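Long-range contact in malonyl CoA-acyl carrier protein transacylase (Mycobacterium tuberculosis, PDB 2QC3), which transfers the malonyl group from malonyl-CoA to the acyl carrier protein, supplying fatty acid biosynthesis with malonyl-ACP: residues S133-L147 / L172-R184. Numbering follows the deposited sequence.
Sequences SAVLGGDETEVLSRL and LEKLAEDPPAKAR
V135 and L175 meet tip to tip, CG2 of the valine 3.9 Å from CD2 of the leucine, and L147 brings its CD2 obliquely against the same leucine methyl. With CG1 anti to the backbone N (chi1 -180°), V135 turns its other methyl to A183 CB. A183 CB also meets V143 CG2 at 3.9 Å. These five side chains are buried; P180 borders them toward solvent, its ring across V143 and R146, with P180 CG 3.9 Å from R146 CB. L136 and R184 form an antiparallel hydrogen-bonded pair: R184 N donates to L136 O (2.7 Å, N-H...O angle 173°) and L136 N to R184 O. L136 CB sits 3.9 Å above one face of the R184 guanidinium, off its centre. On the looser solvent side waters bridge the segments. One joins D139 N to A181 O; another, in the plane of the R146 guanidinium, accepts from R146 NE and donates to K174 O and D178 O, while R146 NH1 hydrogen-bonds Q149 OE1. The chain leaving helix 169-177 passes through the type II turn P180-A183 into edge strand 184-187, beside strand 130-136; helices 140-149 and 169-177 pack on one face of this mixed sheet, L147 and L175 both touching A165 of strand 162-166.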
loop_
_atom_site.group_PDB
_atom_site.type_symbol
_atom_site.label_atom_id
_atom_site.label_comp_id
_atom_site.label_asym_id
_atom_site.label_seq_id
_atom_site.Cartn_x
_atom_site.Cartn_y
_atom_site.Cartn_z
ATOM N N SER A 133 -8.992 12.938 -3.598
ATOM C CA SER A 133 -8.291 14.022 -4.263
ATOM C C SER A 133 -7.087 14.385 -3.431
ATOM O O SER A 133 -7.188 14.592 -2.215
ATOM C CB SER A 133 -9.182 15.261 -4.417
ATOM O OG SER A 133 -10.253 15.029 -5.315
ATOM N N ALA A 134 -5.937 14.446 -4.088
ATOM C CA ALA A 134 -4.719 14.816 -3.409
ATOM C C ALA A 134 -4.808 16.317 -3.178
ATOM O O ALA A 134 -5.389 17.048 -3.987
ATOM C CB ALA A 134 -3.504 14.482 -4.286
ATOM N N VAL A 135 -4.275 16.769 -2.053
ATOM C CA VAL A 135 -4.250 18.190 -1.741
ATOM C C VAL A 135 -2.807 18.461 -1.342
ATOM O O VAL A 135 -2.347 18.005 -0.295
ATOM C CB VAL A 135 -5.179 18.553 -0.566
ATOM C CG1 VAL A 135 -5.103 20.053 -0.300
ATOM C CG2 VAL A 135 -6.623 18.145 -0.888
ATOM N N LEU A 136 -2.090 19.183 -2.192
ATOM C CA LEU A 136 -0.694 19.484 -1.922
ATOM C C LEU A 136 -0.479 20.948 -1.572
ATOM O O LEU A 136 -1.043 21.840 -2.205
ATOM C CB LEU A 136 0.165 19.105 -3.129
ATOM C CG LEU A 136 0.133 17.628 -3.527
ATOM C CD1 LEU A 136 1.193 17.358 -4.595
ATOM C CD2 LEU A 136 0.395 16.766 -2.297
ATOM N N GLY A 137 0.343 21.186 -0.554
ATOM C CA GLY A 137 0.625 22.546 -0.136
ATOM C C GLY A 137 -0.497 23.163 0.681
ATOM O O GLY A 137 -1.367 22.455 1.205
ATOM N N GLY A 138 -0.480 24.489 0.777
ATOM C CA GLY A 138 -1.488 25.194 1.542
ATOM C C GLY A 138 -1.147 25.146 3.017
ATOM O O GLY A 138 -0.247 24.410 3.423
ATOM N N ASP A 139 -1.848 25.938 3.819
ATOM C CA ASP A 139 -1.611 25.952 5.254
ATOM C C ASP A 139 -2.296 24.710 5.812
ATOM O O ASP A 139 -3.513 24.556 5.687
ATOM C CB ASP A 139 -2.198 27.214 5.881
ATOM C CG ASP A 139 -1.966 27.276 7.374
ATOM O OD1 ASP A 139 -2.721 26.622 8.125
ATOM O OD2 ASP A 139 -1.017 27.968 7.795
ATOM N N GLU A 140 -1.509 23.829 6.418
ATOM C CA GLU A 140 -2.028 22.579 6.953
ATOM C C GLU A 140 -3.323 22.715 7.743
ATOM O O GLU A 140 -4.309 22.047 7.443
ATOM C CB GLU A 140 -0.975 21.889 7.822
ATOM C CG GLU A 140 -1.389 20.495 8.243
ATOM C CD GLU A 140 -0.348 19.812 9.093
ATOM O OE1 GLU A 140 -0.176 20.200 10.271
ATOM O OE2 GLU A 140 0.303 18.886 8.576
ATOM N N THR A 141 -3.316 23.573 8.755
ATOM C CA THR A 141 -4.498 23.773 9.579
ATOM C C THR A 141 -5.690 24.178 8.722
ATOM O O THR A 141 -6.766 23.594 8.831
ATOM C CB THR A 141 -4.235 24.837 10.672
ATOM O OG1 THR A 141 -3.277 24.324 11.607
ATOM C CG2 THR A 141 -5.522 25.184 11.414
ATOM N N GLU A 142 -5.496 25.165 7.860
ATOM C CA GLU A 142 -6.573 25.615 6.989
ATOM C C GLU A 142 -7.085 24.510 6.056
ATOM O O GLU A 142 -8.288 24.369 5.859
ATOM C CB GLU A 142 -6.113 26.817 6.171
ATOM C CG GLU A 142 -5.737 28.015 7.031
ATOM C CD GLU A 142 -6.837 28.396 8.007
ATOM O OE1 GLU A 142 -7.989 28.598 7.558
ATOM O OE2 GLU A 142 -6.555 28.497 9.224
ATOM N N VAL A 143 -6.178 23.730 5.480
ATOM C CA VAL A 143 -6.585 22.646 4.595
ATOM C C VAL A 143 -7.396 21.606 5.375
ATOM O O VAL A 143 -8.522 21.282 5.000
ATOM C CB VAL A 143 -5.362 21.958 3.936
ATOM C CG1 VAL A 143 -5.768 20.634 3.308
ATOM C CG2 VAL A 143 -4.782 22.865 2.859
ATOM N N LEU A 144 -6.833 21.101 6.469
ATOM C CA LEU A 144 -7.528 20.096 7.263
ATOM C C LEU A 144 -8.875 20.624 7.730
ATOM O O LEU A 144 -9.892 19.956 7.569
ATOM C CB LEU A 144 -6.658 19.650 8.442
ATOM C CG LEU A 144 -5.484 18.776 7.971
ATOM C CD1 LEU A 144 -4.572 18.413 9.120
ATOM C CD2 LEU A 144 -6.036 17.516 7.324
ATOM N N SER A 145 -8.880 21.833 8.278
ATOM C CA SER A 145 -10.107 22.475 8.735
ATOM C C SER A 145 -11.130 22.542 7.604
ATOM O O SER A 145 -12.310 22.249 7.798
ATOM C CB SER A 145 -9.796 23.888 9.223
ATOM O OG SER A 145 -10.980 24.640 9.399
ATOM N N ARG A 146 -10.678 22.926 6.417
ATOM C CA ARG A 146 -11.588 23.009 5.292
ATOM C C ARG A 146 -12.174 21.634 4.984
ATOM O O ARG A 146 -13.356 21.522 4.677
ATOM C CB ARG A 146 -10.877 23.566 4.055
ATOM C CG ARG A 146 -11.798 23.740 2.844
ATOM C CD ARG A 146 -13.014 24.595 3.196
ATOM N NE ARG A 146 -13.938 24.754 2.077
ATOM C CZ ARG A 146 -15.145 25.308 2.175
ATOM N NH1 ARG A 146 -15.579 25.757 3.348
ATOM N NH2 ARG A 146 -15.913 25.427 1.101
ATOM N N LEU A 147 -11.355 20.589 5.075
ATOM C CA LEU A 147 -11.847 19.243 4.800
ATOM C C LEU A 147 -13.007 18.868 5.727
ATOM O O LEU A 147 -14.023 18.347 5.273
ATOM C CB LEU A 147 -10.726 18.198 4.934
ATOM C CG LEU A 147 -9.479 18.289 4.041
ATOM C CD1 LEU A 147 -8.717 16.955 4.109
ATOM C CD2 LEU A 147 -9.866 18.586 2.599
ATOM N N LEU A 172 -15.909 16.641 -2.825
ATOM C CA LEU A 172 -14.596 16.797 -3.447
ATOM C C LEU A 172 -14.619 17.909 -4.488
ATOM O O LEU A 172 -13.619 18.597 -4.697
ATOM C CB LEU A 172 -14.149 15.483 -4.090
ATOM C CG LEU A 172 -13.805 14.406 -3.060
ATOM C CD1 LEU A 172 -13.721 13.045 -3.729
ATOM C CD2 LEU A 172 -12.480 14.776 -2.388
ATOM N N GLU A 173 -15.767 18.084 -5.136
ATOM C CA GLU A 173 -15.927 19.122 -6.145
ATOM C C GLU A 173 -15.949 20.504 -5.507
ATOM O O GLU A 173 -15.364 21.452 -6.032
ATOM C CB GLU A 173 -17.217 18.901 -6.936
ATOM C CG GLU A 173 -17.164 17.704 -7.853
ATOM C CD GLU A 173 -18.438 17.526 -8.656
ATOM O OE1 GLU A 173 -18.812 18.453 -9.410
ATOM O OE2 GLU A 173 -19.064 16.457 -8.537
ATOM N N LYS A 174 -16.636 20.629 -4.381
ATOM C CA LYS A 174 -16.679 21.919 -3.714
ATOM C C LYS A 174 -15.269 22.269 -3.228
ATOM O O LYS A 174 -14.930 23.441 -3.100
ATOM C CB LYS A 174 -17.653 21.892 -2.533
ATOM C CG LYS A 174 -19.112 21.687 -2.919
ATOM C CD LYS A 174 -20.011 21.727 -1.688
ATOM C CE LYS A 174 -21.473 21.846 -2.083
ATOM N NZ LYS A 174 -22.336 22.009 -0.883
ATOM N N LEU A 175 -14.453 21.248 -2.971
ATOM C CA LEU A 175 -13.078 21.454 -2.508
ATOM C C LEU A 175 -12.243 22.040 -3.636
ATOM O O LEU A 175 -11.521 23.022 -3.446
ATOM C CB LEU A 175 -12.446 20.132 -2.047
ATOM C CG LEU A 175 -10.950 20.187 -1.679
ATOM C CD1 LEU A 175 -10.730 21.133 -0.496
ATOM C CD2 LEU A 175 -10.446 18.796 -1.336
ATOM N N ALA A 176 -12.346 21.424 -4.810
ATOM C CA ALA A 176 -11.609 21.874 -5.983
ATOM C C ALA A 176 -12.092 23.246 -6.459
ATOM O O ALA A 176 -11.319 24.013 -7.033
ATOM C CB ALA A 176 -11.742 20.848 -7.107
ATOM N N GLU A 177 -13.362 23.559 -6.221
ATOM C CA GLU A 177 -13.906 24.850 -6.637
ATOM C C GLU A 177 -13.300 26.013 -5.863
ATOM O O GLU A 177 -13.025 27.071 -6.430
ATOM C CB GLU A 177 -15.426 24.898 -6.455
ATOM C CG GLU A 177 -16.236 24.470 -7.662
ATOM C CD GLU A 177 -17.668 24.991 -7.602
ATOM O OE1 GLU A 177 -18.309 24.853 -6.538
ATOM O OE2 GLU A 177 -18.153 25.538 -8.620
ATOM N N ASP A 178 -13.112 25.821 -4.565
ATOM C CA ASP A 178 -12.553 26.864 -3.714
ATOM C C ASP A 178 -11.444 26.314 -2.831
ATOM O O ASP A 178 -11.605 26.190 -1.620
ATOM C CB ASP A 178 -13.649 27.480 -2.838
ATOM C CG ASP A 178 -14.576 28.390 -3.618
ATOM O OD1 ASP A 178 -15.327 27.887 -4.487
ATOM O OD2 ASP A 178 -14.545 29.616 -3.363
ATOM N N PRO A 179 -10.298 25.981 -3.428
ATOM C CA PRO A 179 -9.204 25.442 -2.623
ATOM C C PRO A 179 -8.581 26.426 -1.641
ATOM O O PRO A 179 -8.550 27.632 -1.880
ATOM C CB PRO A 179 -8.209 24.957 -3.676
ATOM C CG PRO A 179 -8.441 25.901 -4.821
ATOM C CD PRO A 179 -9.944 26.016 -4.859
ATOM N N PRO A 180 -8.116 25.919 -0.492
ATOM C CA PRO A 180 -7.489 26.803 0.492
ATOM C C PRO A 180 -6.263 27.441 -0.170
ATOM O O PRO A 180 -5.615 26.824 -1.012
ATOM C CB PRO A 180 -7.109 25.847 1.620
ATOM C CG PRO A 180 -8.195 24.804 1.546
ATOM C CD PRO A 180 -8.321 24.568 0.057
ATOM N N ALA A 181 -5.955 28.675 0.206
ATOM C CA ALA A 181 -4.820 29.393 -0.362
ATOM C C ALA A 181 -3.563 28.539 -0.497
ATOM O O ALA A 181 -3.158 27.857 0.447
ATOM C CB ALA A 181 -4.515 30.629 0.482
ATOM N N LYS A 182 -2.962 28.581 -1.683
ATOM C CA LYS A 182 -1.729 27.856 -1.983
ATOM C C LYS A 182 -1.837 26.340 -2.117
ATOM O O LYS A 182 -0.875 25.684 -2.525
ATOM C CB LYS A 182 -0.664 28.185 -0.935
ATOM C CG LYS A 182 -0.067 29.582 -1.048
ATOM C CD LYS A 182 0.989 29.806 0.034
ATOM C CE LYS A 182 1.871 31.017 -0.258
ATOM N NZ LYS A 182 1.121 32.303 -0.303
ATOM N N ALA A 183 -2.995 25.783 -1.775
ATOM C CA ALA A 183 -3.193 24.339 -1.862
ATOM C C ALA A 183 -3.650 23.909 -3.252
ATOM O O ALA A 183 -4.555 24.501 -3.833
ATOM C CB ALA A 183 -4.210 23.885 -0.814
ATOM N N ARG A 184 -3.009 22.872 -3.775
ATOM C CA ARG A 184 -3.343 22.329 -5.084
ATOM C C ARG A 184 -4.218 21.108 -4.855
ATOM O O ARG A 184 -3.866 20.229 -4.078
ATOM C CB ARG A 184 -2.075 21.900 -5.827
ATOM C CG ARG A 184 -1.280 23.024 -6.452
ATOM C CD ARG A 184 0.181 22.622 -6.570
ATOM N NE ARG A 184 0.337 21.254 -7.054
ATOM C CZ ARG A 184 1.339 20.449 -6.711
ATOM N NH1 ARG A 184 2.284 20.873 -5.878
ATOM N NH2 ARG A 184 1.398 19.218 -7.198
HETATM O O HOH W 1 -11.437 17.357 -5.893
HETATM O O HOH W 2 -4.157 27.272 2.858
HETATM O O HOH W 3 -13.752 24.705 -0.805
#